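Local coordinates for FHA domain-containing protein DDL (Arabidopsis thaliana, PDB 3VPY) that probably binds phosphothreonine through its FHA domain, which contains a conserved recognition cleft for docking onto Dicer-like1, at residues K12-R18 / P31-Q37; F42-R46 / S57-Q61; L111-D115 / V127-E131. Residues are numbered along the deposited sequence.

Contact 1 of 3, residues K12-R18 / P31-Q37; sequences KPSERWR and PLCLHRQ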
ATOM      1  N   LYS A  12       1.938   7.469 -10.315  1.00 22.11           N
ATOM      2  CA  LYS A  12       1.175   8.016  -9.213  1.00 22.46           C
ATOM      3  C   LYS A  12      -0.300   7.631  -9.395  1.00 21.88           C
ATOM      4  O   LYS A  12      -0.840   7.761 -10.510  1.00 22.56           O
ATOM      5  CB  LYS A  12       1.341   9.546  -9.201  1.00 23.46           C
ATOM      6  CG  LYS A  12       0.860  10.223  -7.952  1.00 26.56           C
ATOM      7  CD  LYS A  12       1.425  11.650  -7.834  1.00 28.45           C
ATOM      8  CE  LYS A  12       0.376  12.611  -7.236  1.00 32.64           C
ATOM      9  NZ  LYS A  12       0.876  13.886  -6.553  1.00 31.16           N
ATOM     10  N   PRO A  13      -0.962   7.171  -8.320  1.00 21.17           N
ATOM     11  CA  PRO A  13      -2.387   6.819  -8.438  1.00 21.11           C
ATOM     12  C   PRO A  13      -3.273   8.062  -8.491  1.00 22.51           C
ATOM     13  O   PRO A  13      -2.844   9.153  -8.063  1.00 23.19           O
ATOM     14  CB  PRO A  13      -2.670   6.063  -7.133  1.00 20.19           C
ATOM     15  CG  PRO A  13      -1.709   6.639  -6.164  1.00 20.09           C
ATOM     16  CD  PRO A  13      -0.460   6.985  -6.943  1.00 20.71           C
ATOM     17  N   SER A  14      -4.497   7.888  -8.998  1.00 22.84           N
ATOM     18  CA  SER A  14      -5.552   8.907  -8.892  1.00 23.63           C
ATOM     19  C   SER A  14      -6.534   8.630  -7.741  1.00 22.76           C
ATOM     20  O   SER A  14      -7.048   9.565  -7.124  1.00 22.29           O
ATOM     21  CB  SER A  14      -6.290   9.057 -10.225  1.00 24.68           C
ATOM     22  OG  SER A  14      -6.838   7.821 -10.644  1.00 26.76           O
ATOM     23  N   GLU A  15      -6.788   7.353  -7.448  1.00 21.52           N
ATOM     24  CA  GLU A  15      -7.569   6.979  -6.271  1.00 21.83           C
ATOM     25  C   GLU A  15      -6.904   7.485  -4.992  1.00 19.97           C
ATOM     26  O   GLU A  15      -5.688   7.396  -4.850  1.00 19.39           O
ATOM     27  CB  GLU A  15      -7.702   5.460  -6.199  1.00 22.58           C
ATOM     28  CG  GLU A  15      -8.677   4.894  -7.194  1.00 27.30           C
ATOM     29  CD  GLU A  15     -10.005   4.538  -6.552  1.00 33.00           C
ATOM     30  OE1 GLU A  15     -10.577   5.368  -5.799  1.00 34.67           O
ATOM     31  OE2 GLU A  15     -10.468   3.415  -6.801  1.00 34.78           O
ATOM     32  N   ARG A  16      -7.709   8.000  -4.062  1.00 18.94           N
ATOM     33  CA  ARG A  16      -7.181   8.622  -2.851  1.00 18.33           C
ATOM     34  C   ARG A  16      -6.880   7.613  -1.748  1.00 17.26           C
ATOM     35  O   ARG A  16      -7.414   7.675  -0.630  1.00 17.25           O
ATOM     36  CB  ARG A  16      -8.104   9.753  -2.361  1.00 19.41           C
ATOM     37  CG  ARG A  16      -8.232  10.900  -3.358  1.00 20.14           C
ATOM     38  CD  ARG A  16      -8.800  12.164  -2.723  1.00 20.26           C
ATOM     39  NE  ARG A  16      -8.554  13.321  -3.589  1.00 20.13           N
ATOM     40  CZ  ARG A  16      -9.403  13.783  -4.512  1.00 21.09           C
ATOM     41  NH1 ARG A  16     -10.601  13.230  -4.694  1.00 21.32           N
ATOM     42  NH2 ARG A  16      -9.048  14.814  -5.247  1.00 21.86           N
ATOM     43  N   TRP A  17      -5.989   6.684  -2.041  1.00 15.21           N
ATOM     44  CA  TRP A  17      -5.620   5.684  -1.048  1.00 14.44           C
ATOM     45  C   TRP A  17      -4.992   6.348   0.181  1.00 14.09           C
ATOM     46  O   TRP A  17      -4.168   7.259   0.059  1.00 14.40           O
ATOM     47  CB  TRP A  17      -4.604   4.725  -1.636  1.00 14.17           C
ATOM     48  CG  TRP A  17      -5.123   3.879  -2.727  1.00 14.56           C
ATOM     49  CD1 TRP A  17      -5.020   4.119  -4.068  1.00 15.74           C
ATOM     50  CD2 TRP A  17      -5.845   2.649  -2.588  1.00 14.46           C
ATOM     51  NE1 TRP A  17      -5.618   3.091  -4.781  1.00 15.46           N
ATOM     52  CE2 TRP A  17      -6.117   2.173  -3.889  1.00 16.24           C
ATOM     53  CE3 TRP A  17      -6.266   1.890  -1.481  1.00 15.73           C
ATOM     54  CZ2 TRP A  17      -6.817   0.978  -4.124  1.00 16.04           C
ATOM     55  CZ3 TRP A  17      -6.958   0.695  -1.716  1.00 16.09           C
ATOM     56  CH2 TRP A  17      -7.217   0.253  -3.033  1.00 14.82           C
ATOM     57  N   ARG A  18      -5.396   5.892   1.353  1.00 14.76           N
ATOM     58  CA  ARG A  18      -4.835   6.377   2.614  1.00 14.78           C
ATOM     59  C   ARG A  18      -4.572   5.193   3.514  1.00 14.66           C
ATOM     60  O   ARG A  18      -5.176   4.148   3.348  1.00 14.02           O
ATOM     61  CB  ARG A  18      -5.784   7.359   3.298  1.00 15.55           C
ATOM     62  CG  ARG A  18      -6.048   8.645   2.495  1.00 17.06           C
ATOM     63  CD  ARG A  18      -6.621   9.724   3.374  1.00 23.18           C
ATOM     64  NE  ARG A  18      -8.027   9.500   3.699  1.00 28.14           N
ATOM     65  CZ  ARG A  18      -8.748  10.323   4.466  1.00 30.47           C
ATOM     66  NH1 ARG A  18      -8.186  11.400   4.996  1.00 33.40           N
ATOM     67  NH2 ARG A  18     -10.025  10.069   4.718  1.00 32.28           N
ATOM     68  N   PRO A  31      -5.244   9.488   8.932  1.00 15.22           N
ATOM     69  CA  PRO A  31      -4.521   8.508   8.132  1.00 15.15           C
ATOM     70  C   PRO A  31      -3.398   9.191   7.378  1.00 15.47           C
ATOM     71  O   PRO A  31      -3.397  10.419   7.193  1.00 16.19           O
ATOM     72  CB  PRO A  31      -5.587   8.001   7.147  1.00 15.75           C
ATOM     73  CG  PRO A  31      -6.467   9.154   6.963  1.00 16.20           C
ATOM     74  CD  PRO A  31      -6.534   9.853   8.311  1.00 17.00           C
ATOM     75  N   LEU A  32      -2.453   8.385   6.946  1.00 15.31           N
ATOM     76  CA  LEU A  32      -1.363   8.886   6.154  1.00 15.31           C
ATOM     77  C   LEU A  32      -1.818   8.913   4.708  1.00 14.76           C
ATOM     78  O   LEU A  32      -2.461   7.978   4.211  1.00 14.44           O
ATOM     79  CB  LEU A  32      -0.136   7.990   6.327  1.00 15.22           C
ATOM     80  CG  LEU A  32       0.341   7.689   7.752  1.00 16.44           C
ATOM     81  CD1 LEU A  32       1.457   6.648   7.704  1.00 16.74           C
ATOM     82  CD2 LEU A  32       0.803   8.975   8.414  1.00 20.22           C
ATOM     83  N   CYS A  33      -1.476   9.992   4.021  1.00 15.43           N
ATOM     84  CA  CYS A  33      -1.715  10.070   2.599  1.00 14.79           C
ATOM     85  C   CYS A  33      -0.871   8.979   1.920  1.00 14.89           C
ATOM     86  O   CYS A  33       0.337   8.861   2.172  1.00 15.85           O
ATOM     87  CB  CYS A  33      -1.290  11.442   2.073  1.00 16.56           C
ATOM     88  SG  CYS A  33      -1.478  11.559   0.335  1.00 17.44           S
ATOM     89  N   LEU A  34      -1.507   8.180   1.075  1.00 14.05           N
ATOM     90  CA  LEU A  34      -0.781   7.175   0.294  1.00 13.95           C
ATOM     91  C   LEU A  34      -1.032   7.305  -1.205  1.00 14.74           C
ATOM     92  O   LEU A  34      -1.046   6.307  -1.939  1.00 14.64           O
ATOM     93  CB  LEU A  34      -1.139   5.769   0.774  1.00 13.94           C
ATOM     94  CG  LEU A  34       0.006   4.744   0.695  1.00 12.73           C
ATOM     95  CD1 LEU A  34       1.110   5.018   1.733  1.00 13.54           C
ATOM     96  CD2 LEU A  34      -0.588   3.349   0.846  1.00 13.44           C
ATOM     97  N   HIS A  35      -1.219   8.533  -1.677  1.00 14.67           N
ATOM     98  CA  HIS A  35      -1.589   8.714  -3.080  1.00 15.62           C
ATOM     99  C   HIS A  35      -0.926   9.927  -3.735  1.00 16.60           C
ATOM    100  O   HIS A  35      -1.319  10.331  -4.831  1.00 18.23           O
ATOM    101  CB  HIS A  35      -3.118   8.754  -3.286  1.00 16.10           C
ATOM    102  CG  HIS A  35      -3.823   9.807  -2.479  1.00 15.84           C
ATOM    103  ND1 HIS A  35      -4.025  11.097  -2.929  1.00 22.39           N
ATOM    104  CD2 HIS A  35      -4.409   9.742  -1.259  1.00 14.23           C
ATOM    105  CE1 HIS A  35      -4.674  11.791  -2.006  1.00 16.62           C
ATOM    106  NE2 HIS A  35      -4.926  10.990  -0.987  1.00 20.18           N
ATOM    107  N   ARG A  36       0.094  10.485  -3.091  1.00 16.62           N
ATOM    108  CA  ARG A  36       0.816  11.614  -3.691  1.00 17.71           C
ATOM    109  C   ARG A  36       2.205  11.278  -4.265  1.00 18.50           C
ATOM    110  O   ARG A  36       2.927  12.168  -4.723  1.00 19.09           O
ATOM    111  CB  ARG A  36       0.870  12.807  -2.728  1.00 18.33           C
ATOM    112  CG  ARG A  36      -0.458  13.580  -2.649  1.00 18.36           C
ATOM    113  CD  ARG A  36      -0.431  14.673  -1.577  1.00 19.19           C
ATOM    114  NE  ARG A  36      -1.489  15.707  -1.724  1.00 19.82           N
ATOM    115  CZ  ARG A  36      -2.726  15.612  -1.215  1.00 20.77           C
ATOM    116  NH1 ARG A  36      -3.090  14.533  -0.536  1.00 19.82           N
ATOM    117  NH2 ARG A  36      -3.606  16.613  -1.365  1.00 18.73           N
ATOM    118  N   GLN A  37       2.589  10.004  -4.227  1.00 17.93           N
ATOM    119  CA  GLN A  37       3.753   9.576  -4.982  1.00 18.19           C
ATOM    120  C   GLN A  37       3.564   8.143  -5.442  1.00 17.01           C
ATOM    121  O   GLN A  37       2.636   7.475  -5.013  1.00 15.74           O
ATOM    122  CB  GLN A  37       5.037   9.715  -4.168  1.00 19.99           C
ATOM    123  CG  GLN A  37       5.014   9.042  -2.853  1.00 20.24           C
ATOM    124  CD  GLN A  37       6.024   9.640  -1.853  1.00 23.44           C
ATOM    125  OE1 GLN A  37       5.933  10.805  -1.454  1.00 26.78           O
ATOM    126  NE2 GLN A  37       6.970   8.832  -1.442  1.00 19.39           N
TER
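This contact is the frayed open end of the antiparallel hairpin formed by strands 18-23 and 26-33, one strand pair followed by two loops, at the margin of the FHA beta sandwich. R18 and C33 form the last pair, non-hydrogen-bonded, with CA atoms 4.8 Å apart. R18 CA lies 3.3 Å from L32 O in a CA-H...O contact, and beyond the pair L34 N donates to W17 O (3.0 Å). The chains then leave sheet geometry but stay together as far as K12 and Q37. An inverse gamma turn centred on R16 lays the backbone against H35, with R16 CA over the imidazole face, 3.6 Å from the ring centroid. P13, a compact apolar residue, packs its CG 3.7 Å from H35 CA. The CB atoms of W17 and L34 are 4.3 Å apart; both side chains continue inward to L128 of strand 124-129, as suits large apolar groups. Farther out the long K12 side chain reaches across, NZ making a weak hydrogen bond to R36 O (3.2 Å). At the strand end P31 CG lies over one face of the flat R18 guanidinium, 3.4 Å from R18 NH1.

Contact 2 of 3, residues F42-R46 / S57-Q61; sequences FGRER and SCSKQ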
ATOM      1  N   PHE A  42       8.754   2.044   3.584  1.00 13.26           N
ATOM      2  CA  PHE A  42       8.571   1.851   5.027  1.00 13.42           C
ATOM      3  C   PHE A  42       9.857   1.302   5.613  1.00 13.78           C
ATOM      4  O   PHE A  42      10.421   0.330   5.102  1.00 14.11           O
ATOM      5  CB  PHE A  42       7.472   0.828   5.279  1.00 13.29           C
ATOM      6  CG  PHE A  42       6.115   1.277   4.802  1.00 13.14           C
ATOM      7  CD1 PHE A  42       5.179   1.763   5.721  1.00 13.68           C
ATOM      8  CD2 PHE A  42       5.785   1.243   3.447  1.00 13.83           C
ATOM      9  CE1 PHE A  42       3.910   2.191   5.286  1.00 15.46           C
ATOM     10  CE2 PHE A  42       4.526   1.695   2.981  1.00 14.23           C
ATOM     11  CZ  PHE A  42       3.585   2.164   3.906  1.00 14.71           C
ATOM     12  N   GLY A  43      10.309   1.895   6.706  1.00 13.22           N
ATOM     13  CA  GLY A  43      11.509   1.381   7.339  1.00 13.74           C
ATOM     14  C   GLY A  43      11.906   2.134   8.575  1.00 15.18           C
ATOM     15  O   GLY A  43      11.366   3.209   8.867  1.00 15.09           O
ATOM     16  N   ARG A  44      12.835   1.537   9.311  1.00 15.31           N
ATOM     17  CA  ARG A  44      13.300   2.127  10.574  1.00 17.83           C
ATOM     18  C   ARG A  44      14.242   3.315  10.364  1.00 18.20           C
ATOM     19  O   ARG A  44      14.395   4.165  11.258  1.00 18.47           O
ATOM     20  CB  ARG A  44      13.950   1.042  11.435  1.00 17.53           C
ATOM     21  CG  ARG A  44      13.718   1.195  12.949  1.00 20.12           C
ATOM     22  CD  ARG A  44      14.500   0.140  13.740  1.00 19.74           C
ATOM     23  NE  ARG A  44      15.942   0.447  13.688  1.00 25.09           N
ATOM     24  CZ  ARG A  44      16.835  -0.191  12.931  1.00 24.42           C
ATOM     25  NH1 ARG A  44      16.492  -1.243  12.188  1.00 20.40           N
ATOM     26  NH2 ARG A  44      18.092   0.221  12.930  1.00 26.04           N
ATOM     27  N   GLU A  45      14.865   3.391   9.187  1.00 18.77           N
ATOM     28  CA  GLU A  45      15.833   4.467   8.911  1.00 20.21           C
ATOM     29  C   GLU A  45      15.128   5.768   8.504  1.00 20.72           C
ATOM     30  O   GLU A  45      14.699   5.925   7.373  1.00 19.71           O
ATOM     31  CB  GLU A  45      16.839   4.019   7.848  1.00 20.76           C
ATOM     32  CG  GLU A  45      17.916   5.053   7.549  1.00 24.65           C
ATOM     33  CD  GLU A  45      19.034   4.503   6.684  1.00 30.76           C
ATOM     34  OE1 GLU A  45      19.031   3.287   6.388  1.00 32.48           O
ATOM     35  OE2 GLU A  45      19.916   5.295   6.283  1.00 32.31           O
ATOM     36  N   ARG A  46      15.001   6.688   9.455  1.00 21.89           N
ATOM     37  CA  ARG A  46      14.236   7.920   9.240  1.00 23.28           C
ATOM     38  C   ARG A  46      14.809   8.821   8.141  1.00 24.31           C
ATOM     39  O   ARG A  46      14.061   9.597   7.539  1.00 25.37           O
ATOM     40  CB  ARG A  46      14.030   8.683  10.561  1.00 23.61           C
ATOM     41  CG  ARG A  46      13.115   7.928  11.516  1.00 25.07           C
ATOM     42  CD  ARG A  46      12.674   8.776  12.699  1.00 30.01           C
ATOM     43  NE  ARG A  46      11.389   8.318  13.214  1.00 30.83           N
ATOM     44  CZ  ARG A  46      10.223   8.939  13.027  1.00 30.53           C
ATOM     45  NH1 ARG A  46      10.155  10.077  12.341  1.00 30.78           N
ATOM     46  NH2 ARG A  46       9.116   8.422  13.542  1.00 29.52           N
ATOM     47  N   SER A  57      11.850  -4.204  15.888  1.00 13.49           N
ATOM     48  CA  SER A  57      11.885  -5.448  15.072  1.00 14.00           C
ATOM     49  C   SER A  57      11.964  -5.146  13.582  1.00 14.27           C
ATOM     50  O   SER A  57      12.166  -6.052  12.758  1.00 15.16           O
ATOM     51  CB  SER A  57      10.676  -6.340  15.361  1.00 13.96           C
ATOM     52  OG  SER A  57       9.476  -5.703  14.999  1.00 14.07           O
ATOM     53  N   CYS A  58      11.764  -3.890  13.221  1.00 14.17           N
ATOM     54  CA  CYS A  58      11.706  -3.501  11.803  1.00 14.23           C
ATOM     55  C   CYS A  58      13.077  -3.236  11.193  1.00 13.69           C
ATOM     56  O   CYS A  58      13.965  -2.713  11.843  1.00 15.24           O
ATOM     57  CB  CYS A  58      10.858  -2.253  11.639  1.00 13.92           C
ATOM     58  SG  CYS A  58       9.114  -2.569  12.056  1.00 16.62           S
ATOM     59  N   SER A  59      13.229  -3.566   9.917  1.00 13.36           N
ATOM     60  CA  SER A  59      14.511  -3.358   9.224  1.00 13.34           C
ATOM     61  C   SER A  59      14.643  -1.897   8.786  1.00 13.55           C
ATOM     62  O   SER A  59      13.637  -1.169   8.720  1.00 13.47           O
ATOM     63  CB  SER A  59      14.593  -4.300   8.013  1.00 14.42           C
ATOM     64  OG  SER A  59      14.416  -5.676   8.409  1.00 14.47           O
ATOM     65  N   LYS A  60      15.877  -1.459   8.513  1.00 14.08           N
ATOM     66  CA  LYS A  60      16.149  -0.080   8.085  1.00 15.28           C
ATOM     67  C   LYS A  60      15.319   0.322   6.861  1.00 14.97           C
ATOM     68  O   LYS A  60      14.710   1.403   6.805  1.00 15.07           O
ATOM     69  CB  LYS A  60      17.640   0.063   7.793  1.00 16.69           C
ATOM     70  CG  LYS A  60      18.510   0.105   9.048  1.00 18.96           C
ATOM     71  CD  LYS A  60      19.975   0.061   8.684  1.00 23.39           C
ATOM     72  CE  LYS A  60      20.575   1.431   8.689  1.00 29.34           C
ATOM     73  NZ  LYS A  60      22.047   1.303   8.838  1.00 29.87           N
ATOM     74  N   GLN A  61      15.294  -0.578   5.883  1.00 15.16           N
ATOM     75  CA  GLN A  61      14.404  -0.497   4.725  1.00 14.98           C
ATOM     76  C   GLN A  61      13.629  -1.817   4.660  1.00 15.09           C
ATOM     77  O   GLN A  61      14.190  -2.880   4.334  1.00 15.15           O
ATOM     78  CB  GLN A  61      15.214  -0.278   3.436  1.00 16.11           C
ATOM     79  CG  GLN A  61      16.062   0.990   3.435  1.00 17.30           C
ATOM     80  CD  GLN A  61      16.786   1.212   2.115  1.00 18.26           C
ATOM     81  OE1 GLN A  61      16.186   1.094   1.052  1.00 20.39           O
ATOM     82  NE2 GLN A  61      18.067   1.569   2.185  1.00 21.36           N
TER
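Segments 42-46 and 57-61 run at 90° to each other, measured end to end over residues 42-45 and 58-61, and here the end of strand 39-43 meets the loop ahead of strand 63-73. They carry two signatures of the FHA fold, the Gly-Arg pair G43-R44 and the Ser-x-x-His stretch that begins at S59 and ends at H62. Backbone hydrogen bonds join them: R44 N donates to S59 O (2.9 Å) and E45 N to K60 O (3.1 Å). G43 is fully extended and comes so close that its CA lies 3.2 Å from K60 O; a CB there would sit 2.1 Å from that oxygen, so only glycine fits. Towards the core, F42 sends its ring away from the loop to meet F119.

R44 is long enough to fold back along the loop, NH1 donating to C58 O, while C58 turns its small side chain inward to touch T53. In FHA relatives the arginine and serine at these positions bind the phosphate of phosphothreonine, so R44 and S59 probably line that cleft here; S59 also touches S92. K60 lies over both neighbours, its CG 3.9 Å from R44 NH2. Its charge falls short of a salt bridge to the glutamate, with E45 OE1 4.4 Å from K60 NZ and 3.3 Å from K60 CE.

Contact 3 of 3, residues L111-D115 / V127-E131; sequences LFEKD and VLLHE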
ATOM      1  N   LEU A 111      -2.554  -5.044  -3.216  1.00 12.69           N
ATOM      2  CA  LEU A 111      -3.272  -4.644  -1.996  1.00 13.04           C
ATOM      3  C   LEU A 111      -4.694  -4.186  -2.303  1.00 14.08           C
ATOM      4  O   LEU A 111      -4.968  -3.639  -3.380  1.00 14.52           O
ATOM      5  CB  LEU A 111      -2.512  -3.526  -1.289  1.00 13.75           C
ATOM      6  CG  LEU A 111      -1.152  -3.851  -0.669  1.00 13.06           C
ATOM      7  CD1 LEU A 111      -0.542  -2.615  -0.032  1.00 15.99           C
ATOM      8  CD2 LEU A 111      -1.265  -4.978   0.349  1.00 16.05           C
ATOM      9  N   PHE A 112      -5.597  -4.422  -1.351  1.00 13.52           N
ATOM     10  CA  PHE A 112      -7.013  -4.095  -1.515  1.00 14.21           C
ATOM     11  C   PHE A 112      -7.533  -3.278  -0.343  1.00 13.97           C
ATOM     12  O   PHE A 112      -6.979  -3.352   0.766  1.00 13.55           O
ATOM     13  CB  PHE A 112      -7.848  -5.379  -1.653  1.00 14.82           C
ATOM     14  CG  PHE A 112      -7.544  -6.183  -2.901  1.00 17.72           C
ATOM     15  CD1 PHE A 112      -8.377  -6.095  -4.024  1.00 22.60           C
ATOM     16  CD2 PHE A 112      -6.434  -7.022  -2.962  1.00 17.76           C
ATOM     17  CE1 PHE A 112      -8.101  -6.840  -5.175  1.00 23.96           C
ATOM     18  CE2 PHE A 112      -6.152  -7.771  -4.128  1.00 19.67           C
ATOM     19  CZ  PHE A 112      -6.985  -7.667  -5.219  1.00 20.03           C
ATOM     20  N   GLU A 113      -8.605  -2.511  -0.577  1.00 14.12           N
ATOM     21  CA  GLU A 113      -9.289  -1.809   0.520  1.00 15.30           C
ATOM     22  C   GLU A 113      -9.561  -2.800   1.653  1.00 15.04           C
ATOM     23  O   GLU A 113     -10.013  -3.939   1.411  1.00 15.24           O
ATOM     24  CB  GLU A 113     -10.652  -1.283   0.072  1.00 17.52           C
ATOM     25  CG  GLU A 113     -10.666  -0.199  -0.941  1.00 22.88           C
ATOM     26  CD  GLU A 113     -12.116   0.207  -1.221  1.00 28.90           C
ATOM     27  OE1 GLU A 113     -13.016  -0.623  -1.030  1.00 35.10           O
ATOM     28  OE2 GLU A 113     -12.358   1.348  -1.600  1.00 33.93           O
ATOM     29  N   LYS A 114      -9.301  -2.336   2.879  1.00 14.19           N
ATOM     30  CA  LYS A 114      -9.530  -3.068   4.123  1.00 14.99           C
ATOM     31  C   LYS A 114      -8.428  -4.033   4.502  1.00 14.50           C
ATOM     32  O   LYS A 114      -8.473  -4.633   5.585  1.00 14.21           O
ATOM     33  CB  LYS A 114     -10.907  -3.763   4.163  1.00 16.57           C
ATOM     34  CG  LYS A 114     -12.068  -2.805   3.998  1.00 19.09           C
ATOM     35  CD  LYS A 114     -13.387  -3.556   3.976  1.00 24.59           C
ATOM     36  CE  LYS A 114     -14.521  -2.599   3.643  1.00 30.89           C
ATOM     37  NZ  LYS A 114     -15.847  -3.231   3.862  1.00 35.79           N
ATOM     38  N   ASP A 115      -7.394  -4.152   3.658  1.00 13.56           N
ATOM     39  CA  ASP A 115      -6.252  -4.966   4.038  1.00 13.39           C
ATOM     40  C   ASP A 115      -5.590  -4.416   5.293  1.00 13.49           C
ATOM     41  O   ASP A 115      -5.460  -3.197   5.441  1.00 13.16           O
ATOM     42  CB  ASP A 115      -5.190  -4.989   2.941  1.00 12.71           C
ATOM     43  CG  ASP A 115      -5.492  -5.982   1.836  1.00 13.40           C
ATOM     44  OD1 ASP A 115      -6.399  -6.815   1.997  1.00 14.48           O
ATOM     45  OD2 ASP A 115      -4.773  -5.923   0.813  1.00 15.52           O
ATOM     46  N   VAL A 127      -4.239  -0.044   8.142  1.00 12.93           N
ATOM     47  CA  VAL A 127      -5.355  -0.478   7.312  1.00 12.84           C
ATOM     48  C   VAL A 127      -5.487   0.438   6.092  1.00 12.59           C
ATOM     49  O   VAL A 127      -5.505   1.677   6.227  1.00 12.50           O
ATOM     50  CB  VAL A 127      -6.697  -0.469   8.102  1.00 13.46           C
ATOM     51  CG1 VAL A 127      -7.886  -0.669   7.164  1.00 14.94           C
ATOM     52  CG2 VAL A 127      -6.678  -1.556   9.161  1.00 14.45           C
ATOM     53  N   LEU A 128      -5.551  -0.182   4.915  1.00 11.85           N
ATOM     54  CA  LEU A 128      -5.585   0.542   3.654  1.00 12.18           C
ATOM     55  C   LEU A 128      -7.018   0.814   3.243  1.00 12.49           C
ATOM     56  O   LEU A 128      -7.850  -0.084   3.251  1.00 13.29           O
ATOM     57  CB  LEU A 128      -4.879  -0.289   2.575  1.00 12.61           C
ATOM     58  CG  LEU A 128      -4.768   0.359   1.204  1.00 13.98           C
ATOM     59  CD1 LEU A 128      -3.907   1.643   1.220  1.00 13.76           C
ATOM     60  CD2 LEU A 128      -4.184  -0.678   0.230  1.00 13.30           C
ATOM     61  N   LEU A 129      -7.317   2.068   2.905  1.00 12.58           N
ATOM     62  CA  LEU A 129      -8.656   2.431   2.434  1.00 14.84           C
ATOM     63  C   LEU A 129      -8.561   3.533   1.410  1.00 16.15           C
ATOM     64  O   LEU A 129      -7.550   4.219   1.313  1.00 16.38           O
ATOM     65  CB  LEU A 129      -9.510   2.968   3.593  1.00 15.71           C
ATOM     66  CG  LEU A 129     -10.229   2.088   4.613  1.00 18.59           C
ATOM     67  CD1 LEU A 129     -11.202   2.975   5.426  1.00 21.89           C
ATOM     68  CD2 LEU A 129     -10.986   0.902   3.979  1.00 19.41           C
ATOM     69  N   HIS A 130      -9.659   3.755   0.699  1.00 18.98           N
ATOM     70  CA  HIS A 130      -9.862   5.022   0.023  1.00 21.06           C
ATOM     71  C   HIS A 130     -11.310   5.485   0.168  1.00 22.51           C
ATOM     72  O   HIS A 130     -12.205   4.681   0.482  1.00 23.50           O
ATOM     73  CB  HIS A 130      -9.419   4.955  -1.447  1.00 20.70           C
ATOM     74  CG  HIS A 130     -10.194   3.998  -2.293  1.00 23.31           C
ATOM     75  ND1 HIS A 130     -11.473   4.264  -2.738  1.00 24.42           N
ATOM     76  CD2 HIS A 130      -9.844   2.810  -2.843  1.00 22.74           C
ATOM     77  CE1 HIS A 130     -11.894   3.261  -3.488  1.00 24.28           C
ATOM     78  NE2 HIS A 130     -10.926   2.365  -3.566  1.00 24.74           N
ATOM     79  N   GLU A 131     -11.544   6.774  -0.061  1.00 23.73           N
ATOM     80  CA  GLU A 131     -12.873   7.358   0.047  1.00 25.66           C
ATOM     81  C   GLU A 131     -13.876   6.826  -0.996  1.00 27.21           C
ATOM     82  O   GLU A 131     -13.496   6.265  -2.033  1.00 26.56           O
ATOM     83  CB  GLU A 131     -12.790   8.890  -0.074  1.00 26.03           C
ATOM     84  CG  GLU A 131     -12.388   9.387  -1.462  1.00 27.08           C
ATOM     85  CD  GLU A 131     -12.618  10.878  -1.643  1.00 26.35           C
ATOM     86  OE1 GLU A 131     -13.061  11.541  -0.679  1.00 28.95           O
ATOM     87  OE2 GLU A 131     -12.373  11.385  -2.761  1.00 27.55           O
TER
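Two backbone hydrogen bonds centred on L128 hold the segments together: K114 N donates to L128 O (2.7 Å), and L128 N donates to D115 O (3.1 Å). The donors and acceptors are set in place by a type II beta turn from F112 to D115, closed by D115 N to F112 O (3.0 Å). K114 takes the third turn position with a positive phi of 83°, a conformation commonest for glycine but open to lysine, whose side chain here points away from 127-131 at CB and is exposed. The carboxylate of D115 braces the turn from within, its OD2 accepting from F112 N (2.8 Å), while its other oxygen receives a hydrogen bond from N99; an aspartate is short enough to do both.

CA-H...O contacts extend the pairing, with V127 CA 3.3 Å from D115 O and E113 CA 3.5 Å from L128 O. E113 swings its carboxylate over one face of the H130 ring, whose ND1 donates to E131 O (2.9 Å).

Around this polar frame lies apolar packing. L128 CD2 rests 3.6 Å from L111 CB, joining two buried leucines, and W17 adds to the cluster around L128. Farther out, K114 CG still lies 3.9 Å from L129 CD2. The turn lies in the connection that passes between the two sheets of the FHA beta sandwich: the chain leaves edge strand 109-110 of one sheet and enters strand 116-119 of the other, pairing with strand 124-129 on the way.

Contacts 1 and 3 are neighbours, their centres 11 Å apart, and they meet directly at the sheet that contains strands 18-23 and 124-129. R18 N lies 2.7 Å from L129 O, a probable hydrogen bond; R16 NH1 and E131 OE2 form a salt bridge at 3.2 Å; and W17 CE3 packs 3.4 Å from L128 CG. Contact 2 stands apart, its centre 21 Å from contact 1 and 22 Å from contact 3, though its nearest atoms come within about 4 Å of contact 1, where the F42 ring reaches inward to L34. It carries R44 and S59, which probably form part of the phosphothreonine cleft, whereas contacts 1 and 3 are centred well away from it.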